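Local structure of 3-alpha-hydroxysteroid dehydrogenase (Pseudomonas sp., 2DKN) at residues I4-S9 against H26-I31; S11-A16 against V186-L191; Q105-V110 against R174-N179. The protein catalyses the NAD-dependent oxidoreduction of the 3-alpha-hydroxyl group of steroids, as a Rossmann-fold member of the short-chain dehydrogenase family. All coordinates share one frame; numbering follows the deposited sequence.

Overall arrangement
Contacts 1 and 3 join two pairs of neighbouring strands in one parallel Rossmann sheet, whose strand order is 3-2-1-4-5-6-7, with strand 65-68 lying between the two pairs; their centres are about 15 Å apart. Contact 2 lies beyond the C-terminal ends of the strands and has the coenzyme between its halves. It touches contact 1, whose strand 3-7 runs on through the glycine-rich turn into helix 12-23, and G8 of contact 1 reaches the same dinucleotide. Contact 3 stands apart, its centre about 24 Å from that of contact 2 and the side chain of V110 about 10 Å from NADH, yet strand 177-183 leads on toward 186-191.

Contact 1 of 3, residues I4-S9 against H26-I31; sequences IAITGS and HTVIGI. With NAI (1,4-dihydronicotinamide adenine dinucleotide), chain C.
I6 and V28 meet on the face that packs on helix 12-23, where CD1 of I6 lies 3.7 Å from CG1 of V28. On the other face the small methyl of A5 suits a place beside I29 and under the end of I31, whose CD1 lies 4.0 Å from A5 CB. A parallel ladder joins the strands, I4 N, I29 N, I6 N and I31 N binding in turn to T27 O, I4 O, I29 O and I6 O. These strands and helix 12-23 form the first beta-alpha-beta unit of the Rossmann fold, and G8 opens its glycine-rich turn. G8 N still reaches I31 O at 2.7 Å, though bent (134°), and with a positive phi its CA passes 3.6 Å from O4B of NADH, where a CB would be crowded. S9 turns back over G30, its OG 3.2 Å from G30 CA, where only a glycine fits. At the N-terminal end the 26-31 side opens to solvent, T27 exposed and H26 partly so, although I4 is buried: with CG1 anti to its carbonyl carbon (chi1 -58°), it lays CD1 over one face of the imidazole in a CH-pi contact, 4.2 Å from the ring centroid and displaced toward the rim.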
loop_
_atom_site.group_PDB
_atom_site.type_symbol
_atom_site.label_atom_id
_atom_site.label_comp_id
_atom_site.label_asym_id
_atom_site.label_seq_id
_atom_site.Cartn_x
_atom_site.Cartn_y
_atom_site.Cartn_z
ATOM N N ILE A 4 -2.420 20.087 -9.023
ATOM C CA ILE A 4 -1.501 19.151 -8.379
ATOM C C ILE A 4 -0.081 19.438 -8.849
ATOM O O ILE A 4 0.165 19.502 -10.056
ATOM C CB ILE A 4 -1.857 17.702 -8.723
ATOM C CG1 ILE A 4 -3.292 17.380 -8.294
ATOM C CG2 ILE A 4 -0.865 16.732 -8.044
ATOM C CD1 ILE A 4 -3.929 16.368 -9.192
ATOM N N ALA A 5 0.839 19.618 -7.893
ATOM C CA ALA A 5 2.265 19.779 -8.181
ATOM C C ALA A 5 2.965 18.429 -8.138
ATOM O O ALA A 5 2.709 17.618 -7.241
ATOM C CB ALA A 5 2.896 20.710 -7.166
ATOM N N ILE A 6 3.874 18.200 -9.087
ATOM C CA ILE A 6 4.600 16.919 -9.150
ATOM C C ILE A 6 6.096 17.208 -9.326
ATOM O O ILE A 6 6.498 17.763 -10.358
ATOM C CB ILE A 6 4.170 16.083 -10.373
ATOM C CG1 ILE A 6 2.688 15.727 -10.321
ATOM C CG2 ILE A 6 5.029 14.775 -10.463
ATOM C CD1 ILE A 6 2.231 14.928 -11.593
ATOM N N THR A 7 6.919 16.862 -8.336
ATOM C CA THR A 7 8.364 16.957 -8.541
ATOM C C THR A 7 8.821 15.723 -9.291
ATOM O O THR A 7 8.248 14.641 -9.114
ATOM C CB THR A 7 9.159 17.075 -7.231
ATOM O OG1 THR A 7 9.161 15.802 -6.550
ATOM C CG2 THR A 7 8.577 18.191 -6.338
ATOM N N GLY A 8 9.831 15.885 -10.145
ATOM C CA GLY A 8 10.304 14.794 -11.003
ATOM C C GLY A 8 9.403 14.490 -12.202
ATOM O O GLY A 8 9.372 13.369 -12.701
ATOM N N SER A 9 8.695 15.506 -12.673
ATOM C CA SER A 9 7.703 15.361 -13.726
ATOM C C SER A 9 8.285 15.103 -15.127
ATOM O O SER A 9 7.522 14.808 -16.052
ATOM C CB SER A 9 6.843 16.632 -13.807
ATOM O OG SER A 9 7.665 17.771 -14.018
ATOM N N HIS A 26 -7.039 17.416 -14.691
ATOM C CA HIS A 26 -6.412 18.202 -13.633
ATOM C C HIS A 26 -5.371 19.145 -14.190
ATOM O O HIS A 26 -4.824 18.913 -15.266
ATOM C CB HIS A 26 -5.734 17.295 -12.606
ATOM C CG HIS A 26 -6.678 16.355 -11.945
ATOM N ND1 HIS A 26 -7.697 16.790 -11.124
ATOM C CD2 HIS A 26 -6.802 15.012 -12.026
ATOM C CE1 HIS A 26 -8.393 15.747 -10.706
ATOM N NE2 HIS A 26 -7.866 14.655 -11.235
ATOM N N THR A 27 -5.089 20.191 -13.431
ATOM C CA THR A 27 -4.006 21.111 -13.758
ATOM C C THR A 27 -2.752 20.615 -13.058
ATOM O O THR A 27 -2.734 20.499 -11.837
ATOM C CB THR A 27 -4.322 22.529 -13.281
ATOM O OG1 THR A 27 -5.459 23.024 -14.008
ATOM C CG2 THR A 27 -3.143 23.438 -13.540
ATOM N N VAL A 28 -1.717 20.313 -13.838
ATOM C CA VAL A 28 -0.471 19.767 -13.279
ATOM C C VAL A 28 0.637 20.810 -13.323
ATOM O O VAL A 28 0.852 21.435 -14.360
ATOM C CB VAL A 28 -0.019 18.488 -14.028
ATOM C CG1 VAL A 28 1.328 17.981 -13.474
ATOM C CG2 VAL A 28 -1.080 17.401 -13.947
ATOM N N ILE A 29 1.309 21.032 -12.193
ATOM C CA ILE A 29 2.457 21.919 -12.147
ATOM C C ILE A 29 3.710 21.050 -12.013
ATOM O O ILE A 29 3.909 20.411 -10.988
ATOM C CB ILE A 29 2.363 22.890 -10.959
ATOM C CG1 ILE A 29 1.111 23.790 -11.102
ATOM C CG2 ILE A 29 3.641 23.705 -10.856
ATOM C CD1 ILE A 29 0.703 24.460 -9.803
ATOM N N GLY A 30 4.527 20.987 -13.056
ATOM C CA GLY A 30 5.681 20.078 -13.026
ATOM C C GLY A 30 6.935 20.784 -12.532
ATOM O O GLY A 30 7.184 21.931 -12.900
ATOM N N ILE A 31 7.714 20.103 -11.684
ATOM C CA ILE A 31 8.988 20.637 -11.202
ATOM C C ILE A 31 10.072 19.598 -11.499
ATOM O O ILE A 31 9.917 18.421 -11.160
ATOM C CB ILE A 31 8.975 20.887 -9.662
ATOM C CG1 ILE A 31 7.796 21.787 -9.238
ATOM C CG2 ILE A 31 10.338 21.449 -9.175
ATOM C CD1 ILE A 31 6.581 21.001 -8.770
HETATM P PA NAI C . 13.574 8.965 -13.335
HETATM O O1A NAI C . 15.021 9.243 -13.293
HETATM O O2A NAI C . 12.993 8.539 -14.629
HETATM O O5B NAI C . 12.765 10.257 -12.840
HETATM C C5B NAI C . 13.186 10.988 -11.725
HETATM C C4B NAI C . 13.031 12.463 -12.068
HETATM O O4B NAI C . 13.467 13.154 -10.912
HETATM C C3B NAI C . 13.904 12.900 -13.242
HETATM O O3B NAI C . 13.175 13.686 -14.164
HETATM C C2B NAI C . 14.936 13.769 -12.545
HETATM O O2B NAI C . 15.464 14.802 -13.348
HETATM C C1B NAI C . 14.177 14.283 -11.318
HETATM N N9A NAI C . 15.205 14.725 -10.366
HETATM C C8A NAI C . 16.265 13.994 -9.868
HETATM N N7A NAI C . 17.009 14.827 -9.097
HETATM C C5A NAI C . 16.453 16.073 -9.120
HETATM C C6A NAI C . 16.796 17.300 -8.538
HETATM N N6A NAI C . 17.962 17.498 -7.889
HETATM N N1A NAI C . 15.985 18.394 -8.772
HETATM C C2A NAI C . 14.864 18.297 -9.567
HETATM N N3A NAI C . 14.523 17.095 -10.146
HETATM C C4A NAI C . 15.319 16.007 -9.930
HETATM O O3 NAI C . 13.344 7.886 -12.171
HETATM P PN NAI C . 11.957 7.245 -11.658
HETATM O O1N NAI C . 10.780 7.845 -12.310
HETATM O O2N NAI C . 12.129 5.784 -11.747
HETATM O O5D NAI C . 12.021 7.681 -10.116
HETATM C C5D NAI C . 10.963 8.412 -9.512
HETATM C C4D NAI C . 11.012 8.090 -8.023
HETATM O O4D NAI C . 10.735 6.703 -7.868
HETATM C C3D NAI C . 12.382 8.328 -7.393
HETATM O O3D NAI C . 12.171 8.880 -6.100
HETATM C C2D NAI C . 12.928 6.913 -7.208
HETATM O O2D NAI C . 13.781 6.836 -6.100
HETATM C C1D NAI C . 11.649 6.126 -6.960
HETATM N N1N NAI C . 11.799 4.666 -7.212
HETATM C C2N NAI C . 12.129 4.222 -8.462
HETATM C C3N NAI C . 12.260 2.862 -8.693
HETATM C C7N NAI C . 12.565 2.362 -10.083
HETATM O O7N NAI C . 12.825 1.005 -10.188
HETATM N N7N NAI C . 12.570 3.185 -11.148
HETATM C C4N NAI C . 12.046 1.940 -7.650
HETATM C C5N NAI C . 11.666 2.417 -6.377
HETATM C C6N NAI C . 11.554 3.787 -6.183
#

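Contact 2 of 3, residues S11-A16 against V186-L191; sequences SGIGAA and VETPLL. With NAI (1,4-dihydronicotinamide adenine dinucleotide), chain C.
T188 and G12 touch, yet no hydrogen bond joins the two segments; both bind the pyrophosphate of NADH instead. CG2 of T188 lies 3.6 Å from G12 CA, and glycine is needed there because a CB would clash with phosphate oxygen O1N. From one side S11 OG donates to O2A at 2.6 Å and I13 N to O1N at 2.8 Å. From the other, T188 OG1 donates to O2N at 2.6 Å; chi1 of 79° sets this hydroxyl between the backbone N and carbonyl carbon, where it also accepts a weak N-cap bond from L190 N. This is the Rossmann phosphate site, the glycine-rich turn leading into helix 12-23, whose N-terminal end would favour the negative charge. V186 grips the carboxamide with its backbone, N donating to O7N at 2.7 Å while O accepts from N7N. Its CG1 meets CG1 of I13 4.2 Å away, the two branched side chains crossing at about a right angle. L190 sets CB 3.4 Å from the bridging O3, CD1 by the nicotinamide ribose and CD2 by N7N of the carboxamide; an alanine here would probably open a gap beside both groups. P189 CG packs against S11 OG.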
loop_
_atom_site.group_PDB
_atom_site.type_symbol
_atom_site.label_atom_id
_atom_site.label_comp_id
_atom_site.label_asym_id
_atom_site.label_seq_id
_atom_site.Cartn_x
_atom_site.Cartn_y
_atom_site.Cartn_z
ATOM N N SER A 11 10.409 12.835 -16.271
ATOM C CA SER A 11 10.840 11.472 -16.593
ATOM C C SER A 11 10.085 10.428 -15.787
ATOM O O SER A 11 9.510 10.742 -14.746
ATOM C CB SER A 11 12.354 11.331 -16.335
ATOM O OG SER A 11 12.874 10.066 -16.751
ATOM N N GLY A 12 10.201 9.175 -16.225
ATOM C CA GLY A 12 9.736 8.026 -15.456
ATOM C C GLY A 12 8.357 8.119 -14.845
ATOM O O GLY A 12 7.394 8.444 -15.543
ATOM N N ILE A 13 8.274 7.818 -13.549
ATOM C CA ILE A 13 7.004 7.790 -12.800
ATOM C C ILE A 13 6.310 9.158 -12.789
ATOM O O ILE A 13 5.110 9.248 -12.998
ATOM C CB ILE A 13 7.200 7.304 -11.343
ATOM C CG1 ILE A 13 7.757 5.881 -11.335
ATOM C CG2 ILE A 13 5.872 7.399 -10.544
ATOM C CD1 ILE A 13 8.313 5.450 -9.987
ATOM N N GLY A 14 7.079 10.215 -12.558
ATOM C CA GLY A 14 6.528 11.565 -12.517
ATOM C C GLY A 14 5.927 11.997 -13.840
ATOM O O GLY A 14 4.871 12.647 -13.881
ATOM N N ALA A 15 6.615 11.641 -14.922
ATOM C CA ALA A 15 6.141 11.931 -16.282
ATOM C C ALA A 15 4.851 11.160 -16.556
ATOM O O ALA A 15 3.902 11.696 -17.126
ATOM C CB ALA A 15 7.203 11.541 -17.291
ATOM N N ALA A 16 4.812 9.909 -16.117
ATOM C CA ALA A 16 3.632 9.079 -16.339
ATOM C C ALA A 16 2.436 9.664 -15.582
ATOM O O ALA A 16 1.308 9.699 -16.087
ATOM C CB ALA A 16 3.910 7.638 -15.918
ATOM N N VAL A 186 10.855 -0.465 -11.406
ATOM C CA VAL A 186 10.001 0.124 -12.416
ATOM C C VAL A 186 10.769 0.686 -13.631
ATOM O O VAL A 186 11.893 1.118 -13.442
ATOM C CB VAL A 186 9.362 1.455 -11.842
ATOM C CG1 VAL A 186 8.287 2.019 -12.784
ATOM C CG2 VAL A 186 8.810 1.296 -10.409
ATOM N N GLU A 187 10.278 0.586 -14.880
ATOM C CA GLU A 187 11.072 0.242 -16.087
ATOM C C GLU A 187 10.945 1.764 -16.324
ATOM O O GLU A 187 10.141 2.226 -17.136
ATOM C CB GLU A 187 10.228 -0.514 -17.100
ATOM C CG GLU A 187 10.129 -1.989 -16.787
ATOM C CD GLU A 187 11.473 -2.681 -16.906
ATOM O OE1 GLU A 187 11.590 -3.845 -16.449
ATOM O OE2 GLU A 187 12.417 -2.060 -17.448
ATOM N N THR A 188 11.752 2.579 -15.648
ATOM C CA THR A 188 12.426 3.767 -16.155
ATOM C C THR A 188 13.929 3.934 -16.393
ATOM O O THR A 188 14.698 3.004 -16.203
ATOM C CB THR A 188 12.122 4.816 -15.047
ATOM O OG1 THR A 188 13.006 4.590 -13.938
ATOM C CG2 THR A 188 10.672 4.635 -14.513
ATOM N N PRO A 189 14.340 5.142 -16.836
ATOM C CA PRO A 189 15.777 5.386 -17.006
ATOM C C PRO A 189 16.589 5.154 -15.735
ATOM O O PRO A 189 17.752 4.752 -15.816
ATOM C CB PRO A 189 15.831 6.851 -17.465
ATOM C CG PRO A 189 14.553 7.018 -18.209
ATOM C CD PRO A 189 13.551 6.302 -17.308
ATOM N N LEU A 190 15.979 5.366 -14.571
ATOM C CA LEU A 190 16.667 5.119 -13.313
ATOM C C LEU A 190 16.986 3.623 -13.164
ATOM O O LEU A 190 18.113 3.245 -12.824
ATOM C CB LEU A 190 15.820 5.606 -12.128
ATOM C CG LEU A 190 16.421 5.557 -10.709
ATOM C CD1 LEU A 190 15.740 6.609 -9.800
ATOM C CD2 LEU A 190 16.334 4.149 -10.054
ATOM N N LEU A 191 15.991 2.763 -13.374
ATOM C CA LEU A 191 16.257 1.323 -13.309
ATOM C C LEU A 191 17.264 0.887 -14.373
ATOM O O LEU A 191 18.136 0.037 -14.106
ATOM C CB LEU A 191 14.984 0.508 -13.465
ATOM C CG LEU A 191 15.142 -1.019 -13.438
ATOM C CD1 LEU A 191 15.606 -1.481 -12.073
ATOM C CD2 LEU A 191 13.850 -1.725 -13.830
HETATM P PA NAI C . 13.574 8.965 -13.335
HETATM O O1A NAI C . 15.021 9.243 -13.293
HETATM O O2A NAI C . 12.993 8.539 -14.629
HETATM O O5B NAI C . 12.765 10.257 -12.840
HETATM C C5B NAI C . 13.186 10.988 -11.725
HETATM C C4B NAI C . 13.031 12.463 -12.068
HETATM O O4B NAI C . 13.467 13.154 -10.912
HETATM C C3B NAI C . 13.904 12.900 -13.242
HETATM O O3B NAI C . 13.175 13.686 -14.164
HETATM C C2B NAI C . 14.936 13.769 -12.545
HETATM O O2B NAI C . 15.464 14.802 -13.348
HETATM C C1B NAI C . 14.177 14.283 -11.318
HETATM N N9A NAI C . 15.205 14.725 -10.366
HETATM C C8A NAI C . 16.265 13.994 -9.868
HETATM N N7A NAI C . 17.009 14.827 -9.097
HETATM C C5A NAI C . 16.453 16.073 -9.120
HETATM C C6A NAI C . 16.796 17.300 -8.538
HETATM N N6A NAI C . 17.962 17.498 -7.889
HETATM N N1A NAI C . 15.985 18.394 -8.772
HETATM C C2A NAI C . 14.864 18.297 -9.567
HETATM N N3A NAI C . 14.523 17.095 -10.146
HETATM C C4A NAI C . 15.319 16.007 -9.930
HETATM O O3 NAI C . 13.344 7.886 -12.171
HETATM P PN NAI C . 11.957 7.245 -11.658
HETATM O O1N NAI C . 10.780 7.845 -12.310
HETATM O O2N NAI C . 12.129 5.784 -11.747
HETATM O O5D NAI C . 12.021 7.681 -10.116
HETATM C C5D NAI C . 10.963 8.412 -9.512
HETATM C C4D NAI C . 11.012 8.090 -8.023
HETATM O O4D NAI C . 10.735 6.703 -7.868
HETATM C C3D NAI C . 12.382 8.328 -7.393
HETATM O O3D NAI C . 12.171 8.880 -6.100
HETATM C C2D NAI C . 12.928 6.913 -7.208
HETATM O O2D NAI C . 13.781 6.836 -6.100
HETATM C C1D NAI C . 11.649 6.126 -6.960
HETATM N N1N NAI C . 11.799 4.666 -7.212
HETATM C C2N NAI C . 12.129 4.222 -8.462
HETATM C C3N NAI C . 12.260 2.862 -8.693
HETATM C C7N NAI C . 12.565 2.362 -10.083
HETATM O O7N NAI C . 12.825 1.005 -10.188
HETATM N N7N NAI C . 12.570 3.185 -11.148
HETATM C C4N NAI C . 12.046 1.940 -7.650
HETATM C C5N NAI C . 11.666 2.417 -6.377
HETATM C C6N NAI C . 11.554 3.787 -6.183
#

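Contact 3 of 3, residues Q105-V110 against R174-N179; sequences QQPAAV and RGVRLN
The guanidinium of R177 carries the methyl of A108 on one face, CB standing 3.6 Å above the plane and displaced toward the rim, nearest NH2. A bend at chi3 (-63°) folds the arginine so that it lies over this small residue, while NH1 and NH2 donate to the carbonyls of I235 and L227, satisfying a buried charged group. On the reverse face of the sheet CD1 of L178 comes within 3.7 Å of A109 CB, again a small residue. Between the two faces runs the parallel ladder: R177 N binds P107 O, A109 N binds R177 O at 2.8 Å, and N179 N binds A109 O. Water donates to A109 O and accepts from ND2 of N179, which also donates to I235 O; OD1 accepts from S238 N. Where the chain enters the two strands, P107 CG rests on V176 CG2 at 3.7 Å; G175, with its positive phi, ends the preceding helix in a Schellman motif, and a second water links its O to P107 O. Strand 65-68 bonds to the edge of 108-112 away from 177-183, beyond which lies 239-242; V110 and N179 face helix 217-228, whereas V176 and L178 pack on helices 79-102 and 168-173.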
loop_
_atom_site.group_PDB
_atom_site.type_symbol
_atom_site.label_atom_id
_atom_site.label_comp_id
_atom_site.label_asym_id
_atom_site.label_seq_id
_atom_site.Cartn_x
_atom_site.Cartn_y
_atom_site.Cartn_z
ATOM N N GLN A 105 -8.793 21.816 -1.726
ATOM C CA GLN A 105 -10.038 21.059 -1.554
ATOM C C GLN A 105 -9.774 19.550 -1.531
ATOM O O GLN A 105 -9.254 18.990 -2.504
ATOM C CB GLN A 105 -11.033 21.390 -2.664
ATOM C CG GLN A 105 -11.486 22.857 -2.682
ATOM C CD GLN A 105 -12.085 23.319 -1.367
ATOM O OE1 GLN A 105 -11.735 24.388 -0.853
ATOM N NE2 GLN A 105 -12.989 22.532 -0.816
ATOM N N GLN A 106 -10.137 18.909 -0.423
ATOM C CA GLN A 106 -9.800 17.490 -0.217
ATOM C C GLN A 106 -8.314 17.257 -0.529
ATOM O O GLN A 106 -7.961 16.354 -1.290
ATOM C CB GLN A 106 -10.655 16.591 -1.119
ATOM C CG GLN A 106 -12.157 16.726 -0.919
ATOM C CD GLN A 106 -12.935 15.795 -1.836
ATOM O OE1 GLN A 106 -13.496 14.810 -1.379
ATOM N NE2 GLN A 106 -12.951 16.092 -3.141
ATOM N N PRO A 107 -7.435 18.070 0.069
ATOM C CA PRO A 107 -6.041 18.038 -0.371
ATOM C C PRO A 107 -5.306 16.793 0.121
ATOM O O PRO A 107 -5.627 16.241 1.198
ATOM C CB PRO A 107 -5.436 19.266 0.294
ATOM C CG PRO A 107 -6.273 19.465 1.570
ATOM C CD PRO A 107 -7.674 19.026 1.166
ATOM N N ALA A 108 -4.295 16.387 -0.637
ATOM C CA ALA A 108 -3.571 15.171 -0.285
ATOM C C ALA A 108 -2.189 15.251 -0.903
ATOM O O ALA A 108 -1.999 15.909 -1.921
ATOM C CB ALA A 108 -4.308 13.970 -0.838
ATOM N N ALA A 109 -1.239 14.558 -0.284
ATOM C CA ALA A 109 0.135 14.527 -0.786
ATOM C C ALA A 109 0.626 13.079 -0.810
ATOM O O ALA A 109 0.163 12.241 -0.023
ATOM C CB ALA A 109 1.050 15.412 0.076
ATOM N N VAL A 110 1.533 12.778 -1.742
ATOM C CA VAL A 110 2.148 11.451 -1.811
ATOM C C VAL A 110 3.658 11.588 -1.986
ATOM O O VAL A 110 4.144 12.392 -2.814
ATOM C CB VAL A 110 1.570 10.576 -2.974
ATOM C CG1 VAL A 110 2.214 9.189 -3.001
ATOM C CG2 VAL A 110 0.047 10.410 -2.818
ATOM N N ARG A 174 -3.862 19.864 9.585
ATOM C CA ARG A 174 -3.988 20.740 8.408
ATOM C C ARG A 174 -5.089 20.310 7.441
ATOM O O ARG A 174 -5.380 21.026 6.480
ATOM C CB ARG A 174 -2.665 20.784 7.628
ATOM C CG ARG A 174 -1.537 21.475 8.337
ATOM C CD ARG A 174 -0.232 21.370 7.533
ATOM N NE ARG A 174 0.909 21.712 8.367
ATOM C CZ ARG A 174 1.905 20.877 8.639
ATOM N NH1 ARG A 174 2.896 21.270 9.423
ATOM N NH2 ARG A 174 1.916 19.655 8.112
ATOM N N GLY A 175 -5.688 19.140 7.678
ATOM C CA GLY A 175 -6.774 18.627 6.852
ATOM C C GLY A 175 -6.249 18.036 5.556
ATOM O O GLY A 175 -6.965 17.960 4.559
ATOM N N VAL A 176 -4.983 17.619 5.578
ATOM C CA VAL A 176 -4.319 17.143 4.362
ATOM C C VAL A 176 -3.864 15.702 4.600
ATOM O O VAL A 176 -3.175 15.437 5.584
ATOM C CB VAL A 176 -3.067 17.997 4.022
ATOM C CG1 VAL A 176 -2.398 17.488 2.726
ATOM C CG2 VAL A 176 -3.412 19.473 3.880
ATOM N N ARG A 177 -4.231 14.773 3.726
ATOM C CA ARG A 177 -3.732 13.403 3.885
ATOM C C ARG A 177 -2.321 13.303 3.318
ATOM O O ARG A 177 -1.958 14.033 2.381
ATOM C CB ARG A 177 -4.664 12.382 3.194
ATOM C CG ARG A 177 -6.060 12.334 3.816
ATOM C CD ARG A 177 -6.960 11.284 3.166
ATOM N NE ARG A 177 -7.208 11.586 1.751
ATOM C CZ ARG A 177 -6.567 11.011 0.733
ATOM N NH1 ARG A 177 -5.612 10.083 0.943
ATOM N NH2 ARG A 177 -6.882 11.370 -0.506
ATOM N N LEU A 178 -1.522 12.405 3.880
ATOM C CA LEU A 178 -0.154 12.211 3.390
ATOM C C LEU A 178 0.172 10.728 3.449
ATOM O O LEU A 178 0.107 10.112 4.526
ATOM C CB LEU A 178 0.843 12.986 4.267
ATOM C CG LEU A 178 2.313 12.700 3.962
ATOM C CD1 LEU A 178 2.700 13.116 2.535
ATOM C CD2 LEU A 178 3.203 13.407 5.001
ATOM N N ASN A 179 0.532 10.162 2.301
ATOM C CA ASN A 179 0.810 8.743 2.189
ATOM C C ASN A 179 2.095 8.527 1.410
ATOM O O ASN A 179 2.607 9.452 0.786
ATOM C CB ASN A 179 -0.362 8.040 1.495
ATOM C CG ASN A 179 -1.620 8.064 2.345
ATOM O OD1 ASN A 179 -1.709 7.366 3.354
ATOM N ND2 ASN A 179 -2.569 8.885 1.972
HETATM O O HOH W 1 -7.951 15.899 2.592
HETATM O O HOH W 2 -2.241 10.671 -0.190
#